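Long-range contacts in dihydroneopterin aldolase (Burkholderia thailandensis, PDB 3V9O), which belongs to the dihydroneopterin aldolase family, whose subunits pair a four-stranded antiparallel sheet with two helices, and binds guanine in this crystal: residues V53-P58 / D109-V114; P17-C22 / E133-K138. All coordinates share one frame; numbering follows the deposited sequence. Where two conformers were deposited one is given.

Contact 1 of 2, residues V53-P58 / D109-V114. With EDO (1,2-ethanediol), chain B.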
loop_
_atom_site.group_PDB
_atom_site.type_symbol
_atom_site.label_atom_id
_atom_site.label_comp_id
_atom_site.label_asym_id
_atom_site.label_seq_id
_atom_site.Cartn_x
_atom_site.Cartn_y
_atom_site.Cartn_z
ATOM N N VAL A 53 13.529 -2.928 1.478
ATOM C CA VAL A 53 13.857 -3.101 2.918
ATOM C C VAL A 53 13.215 -1.954 3.695
ATOM O O VAL A 53 13.243 -0.781 3.280
ATOM C CB VAL A 53 15.371 -3.003 3.158
ATOM C CG1 VAL A 53 15.733 -3.193 4.667
ATOM C CG2 VAL A 53 16.123 -4.078 2.295
ATOM N N ASP A 54 12.642 -2.319 4.848
ATOM C CA ASP A 54 12.119 -1.338 5.833
ATOM C C ASP A 54 12.819 -1.687 7.147
ATOM O O ASP A 54 12.829 -2.830 7.613
ATOM C CB ASP A 54 10.622 -1.419 6.049
ATOM C CG ASP A 54 9.813 -1.048 4.854
ATOM O OD1 ASP A 54 9.956 0.036 4.306
ATOM O OD2 ASP A 54 8.939 -1.853 4.495
ATOM N N LEU A 55 13.495 -0.704 7.752
ATOM C CA LEU A 55 14.133 -0.895 9.034
ATOM C C LEU A 55 13.409 -0.023 10.058
ATOM O O LEU A 55 13.250 1.196 9.833
ATOM C CB LEU A 55 15.615 -0.492 8.837
ATOM C CG LEU A 55 16.680 -1.008 9.726
ATOM C CD1 LEU A 55 16.691 -2.547 9.582
ATOM C CD2 LEU A 55 18.004 -0.438 9.198
ATOM N N PHE A 56 12.962 -0.582 11.175
ATOM C CA PHE A 56 12.263 0.177 12.253
ATOM C C PHE A 56 13.232 0.414 13.368
ATOM O O PHE A 56 13.734 -0.570 13.951
ATOM C CB PHE A 56 10.978 -0.520 12.689
ATOM C CG PHE A 56 10.017 -0.661 11.512
ATOM C CD1 PHE A 56 10.094 -1.739 10.616
ATOM C CD2 PHE A 56 9.070 0.346 11.345
ATOM C CE1 PHE A 56 9.219 -1.792 9.488
ATOM C CE2 PHE A 56 8.192 0.271 10.272
ATOM C CZ PHE A 56 8.265 -0.789 9.380
ATOM N N VAL A 57 13.533 1.683 13.628
ATOM C CA VAL A 57 14.503 2.064 14.655
ATOM C C VAL A 57 13.828 3.014 15.672
ATOM O O VAL A 57 13.059 3.915 15.248
ATOM C CB VAL A 57 15.777 2.683 13.987
ATOM C CG1 VAL A 57 16.379 1.686 13.019
ATOM C CG2 VAL A 57 15.446 3.956 13.205
ATOM N N PRO A 58 14.075 2.878 16.964
ATOM C CA PRO A 58 13.379 3.719 17.940
ATOM C C PRO A 58 13.677 5.208 17.742
ATOM O O PRO A 58 14.833 5.576 17.513
ATOM C CB PRO A 58 13.956 3.250 19.297
ATOM C CG PRO A 58 14.287 1.788 19.006
ATOM C CD PRO A 58 14.827 1.774 17.611
ATOM N N ASP A 109 21.837 -3.287 17.640
ATOM C CA ASP A 109 21.123 -2.901 18.844
ATOM C C ASP A 109 19.963 -1.925 18.599
ATOM O O ASP A 109 18.960 -1.942 19.314
ATOM C CB ASP A 109 22.089 -2.284 19.813
ATOM C CG ASP A 109 23.068 -3.302 20.364
ATOM O OD1 ASP A 109 24.111 -3.432 19.747
ATOM O OD2 ASP A 109 22.799 -3.900 21.413
ATOM N N ALA A 110 20.119 -1.015 17.642
ATOM C CA ALA A 110 19.094 0.019 17.485
ATOM C C ALA A 110 18.033 -0.393 16.478
ATOM O O ALA A 110 17.208 0.493 16.133
ATOM C CB ALA A 110 19.763 1.343 17.098
ATOM N N VAL A 111 18.031 -1.645 15.967
ATOM C CA VAL A 111 16.983 -2.103 15.065
ATOM C C VAL A 111 15.946 -2.886 15.882
ATOM O O VAL A 111 16.276 -3.906 16.542
ATOM C CB VAL A 111 17.593 -2.929 13.943
ATOM C CG1 VAL A 111 16.507 -3.578 13.081
ATOM C CG2 VAL A 111 18.508 -2.014 13.043
ATOM N N ARG A 112 14.692 -2.446 15.842
ATOM C CA ARG A 112 13.555 -3.088 16.495
ATOM C C ARG A 112 12.918 -4.125 15.589
ATOM O O ARG A 112 12.425 -5.147 16.040
ATOM C CB ARG A 112 12.537 -2.020 16.819
ATOM C CG ARG A 112 11.128 -2.465 17.223
ATOM C CD ARG A 112 11.115 -2.908 18.667
ATOM N NE ARG A 112 11.756 -1.980 19.620
ATOM C CZ ARG A 112 11.179 -0.881 20.131
ATOM N NH1 ARG A 112 9.930 -0.549 19.792
ATOM N NH2 ARG A 112 11.856 -0.123 21.003
ATOM N N ALA A 113 12.864 -3.851 14.265
ATOM C CA ALA A 113 12.179 -4.746 13.326
ATOM C C ALA A 113 12.686 -4.528 11.921
ATOM O O ALA A 113 13.235 -3.424 11.646
ATOM C CB ALA A 113 10.668 -4.524 13.334
ATOM N N VAL A 114 12.487 -5.509 11.064
ATOM C CA VAL A 114 12.835 -5.325 9.661
ATOM C C VAL A 114 11.825 -6.032 8.771
ATOM O O VAL A 114 11.284 -7.101 9.122
ATOM C CB VAL A 114 14.295 -5.743 9.428
ATOM C CG1 VAL A 114 14.479 -7.204 9.707
ATOM C CG2 VAL A 114 14.733 -5.383 7.977
HETATM C C1 EDO B . 16.005 -1.147 20.671
HETATM O O1 EDO B . 14.872 -0.815 21.497
HETATM C C2 EDO B . 15.531 -2.027 19.522
HETATM O O2 EDO B . 14.606 -3.066 19.929
#

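Contact 2 of 2, residues P17-C22 / E133-K138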
loop_
_atom_site.group_PDB
_atom_site.type_symbol
_atom_site.label_atom_id
_atom_site.label_comp_id
_atom_site.label_asym_id
_atom_site.label_seq_id
_atom_site.Cartn_x
_atom_site.Cartn_y
_atom_site.Cartn_z
ATOM N N PRO A 17 1.666 -1.515 17.617
ATOM C CA PRO A 17 2.020 -1.069 18.976
ATOM C C PRO A 17 3.508 -1.202 19.330
ATOM O O PRO A 17 4.023 -0.402 20.109
ATOM C CB PRO A 17 1.173 -1.979 19.877
ATOM C CG PRO A 17 0.829 -3.154 19.026
ATOM C CD PRO A 17 0.681 -2.610 17.639
ATOM N N ARG A 18 4.185 -2.193 18.761
ATOM C CA ARG A 18 5.601 -2.425 19.042
ATOM C C ARG A 18 6.489 -1.492 18.217
ATOM O O ARG A 18 7.700 -1.415 18.412
ATOM C CB ARG A 18 5.945 -3.885 18.746
ATOM C CG ARG A 18 7.349 -4.304 19.134
ATOM C CD ARG A 18 7.637 -4.057 20.603
ATOM N NE ARG A 18 8.905 -4.665 21.003
ATOM C CZ ARG A 18 9.684 -4.191 21.969
ATOM N NH1 ARG A 18 9.321 -3.098 22.632
ATOM N NH2 ARG A 18 10.821 -4.808 22.278
ATOM N N LEU A 19 5.864 -0.774 17.296
ATOM C CA LEU A 19 6.575 0.056 16.328
ATOM C C LEU A 19 6.138 1.520 16.446
ATOM O O LEU A 19 6.631 2.385 15.723
ATOM C CB LEU A 19 6.292 -0.449 14.900
ATOM C CG LEU A 19 6.710 -1.882 14.525
ATOM C CD1 LEU A 19 6.430 -2.152 13.065
ATOM C CD2 LEU A 19 8.198 -2.062 14.805
ATOM N N ALA A 20 5.214 1.796 17.356
ATOM C CA ALA A 20 4.696 3.158 17.502
ATOM C C ALA A 20 5.753 4.177 17.971
ATOM O O ALA A 20 5.583 5.382 17.795
ATOM C CB ALA A 20 3.489 3.173 18.435
ATOM N N ASP A 21 6.826 3.691 18.592
ATOM C CA ASP A 21 7.850 4.580 19.083
ATOM C C ASP A 21 9.055 4.556 18.132
ATOM O O ASP A 21 10.141 4.974 18.531
ATOM C CB ASP A 21 8.271 4.198 20.516
ATOM C CG ASP A 21 8.751 2.748 20.627
ATOM O OD1 ASP A 21 8.558 1.943 19.684
ATOM O OD2 ASP A 21 9.282 2.400 21.723
ATOM N N CYS A 22 8.847 4.089 16.902
ATOM C CA CYS A 22 9.908 3.930 15.913
ATOM C C CYS A 22 9.715 4.885 14.710
ATOM O O CYS A 22 8.604 5.344 14.430
ATOM C CB CYS A 22 9.931 2.513 15.322
ATOM S SG CYS A 22 10.598 1.341 16.533
ATOM N N GLU A 133 8.583 -12.334 1.069
ATOM C CA GLU A 133 8.733 -11.241 2.055
ATOM C C GLU A 133 8.698 -11.820 3.445
ATOM O O GLU A 133 7.900 -12.727 3.754
ATOM C CB GLU A 133 7.604 -10.245 1.871
ATOM C CG GLU A 133 7.640 -9.073 2.910
ATOM C CD GLU A 133 6.470 -8.194 2.734
ATOM O OE1 GLU A 133 5.399 -8.606 3.166
ATOM O OE2 GLU A 133 6.602 -7.134 2.084
ATOM N N VAL A 134 9.550 -11.265 4.309
ATOM C CA VAL A 134 9.478 -11.530 5.740
ATOM C C VAL A 134 9.381 -10.247 6.533
ATOM O O VAL A 134 9.849 -9.190 6.061
ATOM C CB VAL A 134 10.651 -12.324 6.297
ATOM C CG1 VAL A 134 10.729 -13.698 5.562
ATOM C CG2 VAL A 134 11.943 -11.618 6.155
ATOM N N PHE A 135 8.814 -10.306 7.714
ATOM C CA PHE A 135 8.707 -9.151 8.632
ATOM C C PHE A 135 8.966 -9.692 10.020
ATOM O O PHE A 135 8.179 -10.495 10.533
ATOM C CB PHE A 135 7.297 -8.525 8.522
ATOM C CG PHE A 135 7.186 -7.046 8.918
ATOM C CD1 PHE A 135 8.004 -6.474 9.860
ATOM C CD2 PHE A 135 6.235 -6.230 8.292
ATOM C CE1 PHE A 135 7.813 -5.118 10.281
ATOM C CE2 PHE A 135 6.083 -4.860 8.640
ATOM C CZ PHE A 135 6.893 -4.316 9.638
ATOM N N ARG A 136 10.085 -9.310 10.567
ATOM C CA ARG A 136 10.564 -9.810 11.851
ATOM C C ARG A 136 10.626 -8.677 12.867
ATOM O O ARG A 136 11.233 -7.644 12.607
ATOM C CB ARG A 136 11.967 -10.403 11.676
ATOM C CG ARG A 136 12.064 -11.700 10.824
ATOM C CD ARG A 136 11.372 -12.902 11.487
ATOM N NE ARG A 136 9.950 -12.855 11.190
ATOM C CZ ARG A 136 8.974 -13.359 11.940
ATOM N NH1 ARG A 136 9.230 -13.990 13.082
ATOM N NH2 ARG A 136 7.726 -13.213 11.533
ATOM N N ILE A 137 10.041 -8.890 14.040
ATOM C CA ILE A 137 10.075 -7.888 15.107
ATOM C C ILE A 137 10.740 -8.480 16.311
ATOM O O ILE A 137 10.405 -9.602 16.722
ATOM C CB ILE A 137 8.638 -7.404 15.493
ATOM C CG1 ILE A 137 7.923 -6.811 14.256
ATOM C CG2 ILE A 137 8.707 -6.427 16.651
ATOM C CD1 ILE A 137 6.540 -6.231 14.580
ATOM N N LYS A 138 11.678 -7.757 16.925
ATOM C CA LYS A 138 12.254 -8.265 18.160
ATOM C C LYS A 138 11.260 -8.248 19.332
ATOM O O LYS A 138 10.537 -7.270 19.502
ATOM C CB LYS A 138 13.440 -7.400 18.550
ATOM C CG LYS A 138 14.550 -7.565 17.607
ATOM C CD LYS A 138 15.774 -6.829 18.135
ATOM C CE LYS A 138 16.837 -6.955 17.034
ATOM N NZ LYS A 138 17.930 -6.032 17.227
#

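Contact 1 of 2, residues V53-P58 / D109-V114
The end of strand 47-58 meets the start of strand 113-120 in an antiparallel pairing. Phe56 grips its partner through both backbone groups. Phe56 N donates to Ala113 O at 2.9 Å, and at 175° the bond is almost straight. The donor sits above the carbonyl plane. Phe56 O takes Arg112 N at 2.8 Å, nearly along the C=O axis, and a weak second bond from Ala113 N at 3.4 Å. Arg112 and Ala113 therefore both face Phe56.

The face of Leu55 and Val114 is well packed. Leu55 CG is anti to the backbone N (chi1 -157°). In this position Leu55 CD1 touches Val111 CG1 at 3.7 Å and Val114 CG2 at 3.8 Å. Val111 crosses Leu55 at about a right angle. Leu105 of helix 94-106 and Met78 of helix 76-87 cover this side. On the other face Phe56 CD1 lies 3.9 Å from Ala113 CB, with Ala113 O at the ring edge. The Phe56 ring also meets that of Phe135. Packing is tight at Pro58 too, where Pro58 CD presses to 3.1 Å on Ala110 O, a buried carbonyl with no hydrogen-bond partner in the model.

The loose, partly exposed side belongs to Arg112. Its chain bends at chi2 and chi3, which brings the guanidinium obliquely past Pro58 CG. Arg112 NE and NH2 each bind one hydroxyl of a 1,2-ethanediol, probably from the crystallisation liquor, with Arg112 NH2 3.1 Å from EDO O1. Arg112 NH1 turns to Arg18 O and Asp21. Two residues opposite one make this a classic beta bulge, set where strand 113-120 begins in the antiparallel sheet of the dihydroneopterin aldolase fold.

Contact 2 of 2, residues P17-C22 / E133-K138
Leu19 CG is anti to its carbonyl carbon (chi1 -61°), while Phe135 CG is anti to its backbone N (chi1 -155°). These torsions bring the two side chains together tip to tip. The loop ahead of strand 22-34 thus packs on the end of strand 127-137, an outer strand of the antiparallel sheet within this chain. Leu19 also opens a type I beta turn, closed by Cys22 N donating to Leu19 O.

Leu19 CD1 stands 4.1 Å from Phe135 CZ and meets the ring obliquely. Both residues are buried. Leu19 CG also lies 4.4 Å from Ile137 CD1, and Ala113 of the neighbouring strand lies against both Leu19 and Ile137. Leu14 of a second subunit packs on Phe135, and Glu133 pairs with a strand of that subunit, so the sheet continues across the interface.

Nearer the surface, Arg18 carries the contact. Its CG is anti to the backbone N (chi1 -174°), and the chain bends at chi2. Arg18 and Ile137 slide past each other in opposite directions, with Arg18 CG 3.5 Å from Ile137 CG2. Arg18 is poorly ordered, consistent with a loose hold. Arg18 NH2 is held by Asp139 O. The last link is a weak bond, 3.4 Å from Arg18 NE to Lys138 O, with the oxygen in the plane of the guanidinium at its edge.

In the fold
Contact 1 is mostly buried and joins two neighbouring strands inside the sheet. Contact 2 is only partly buried and lays an irregular loop on the end of the next strand. Their centres are about 7 Å apart. Backbone hydrogen bonds and aliphatic packing under the helices dominate contact 1. Contact 2 relies on side chains, with one weak polar link. Two side chains tie them together: Arg112 reaches the loop at Arg18, and Lys138 NZ makes a probable hydrogen bond of 2.8 Å to Val111 O. Along the chain, contact 1 is nested within the loop closed by contact 2. Two other subunits reach contact 2, whereas no other chain of the assembly touches contact 1.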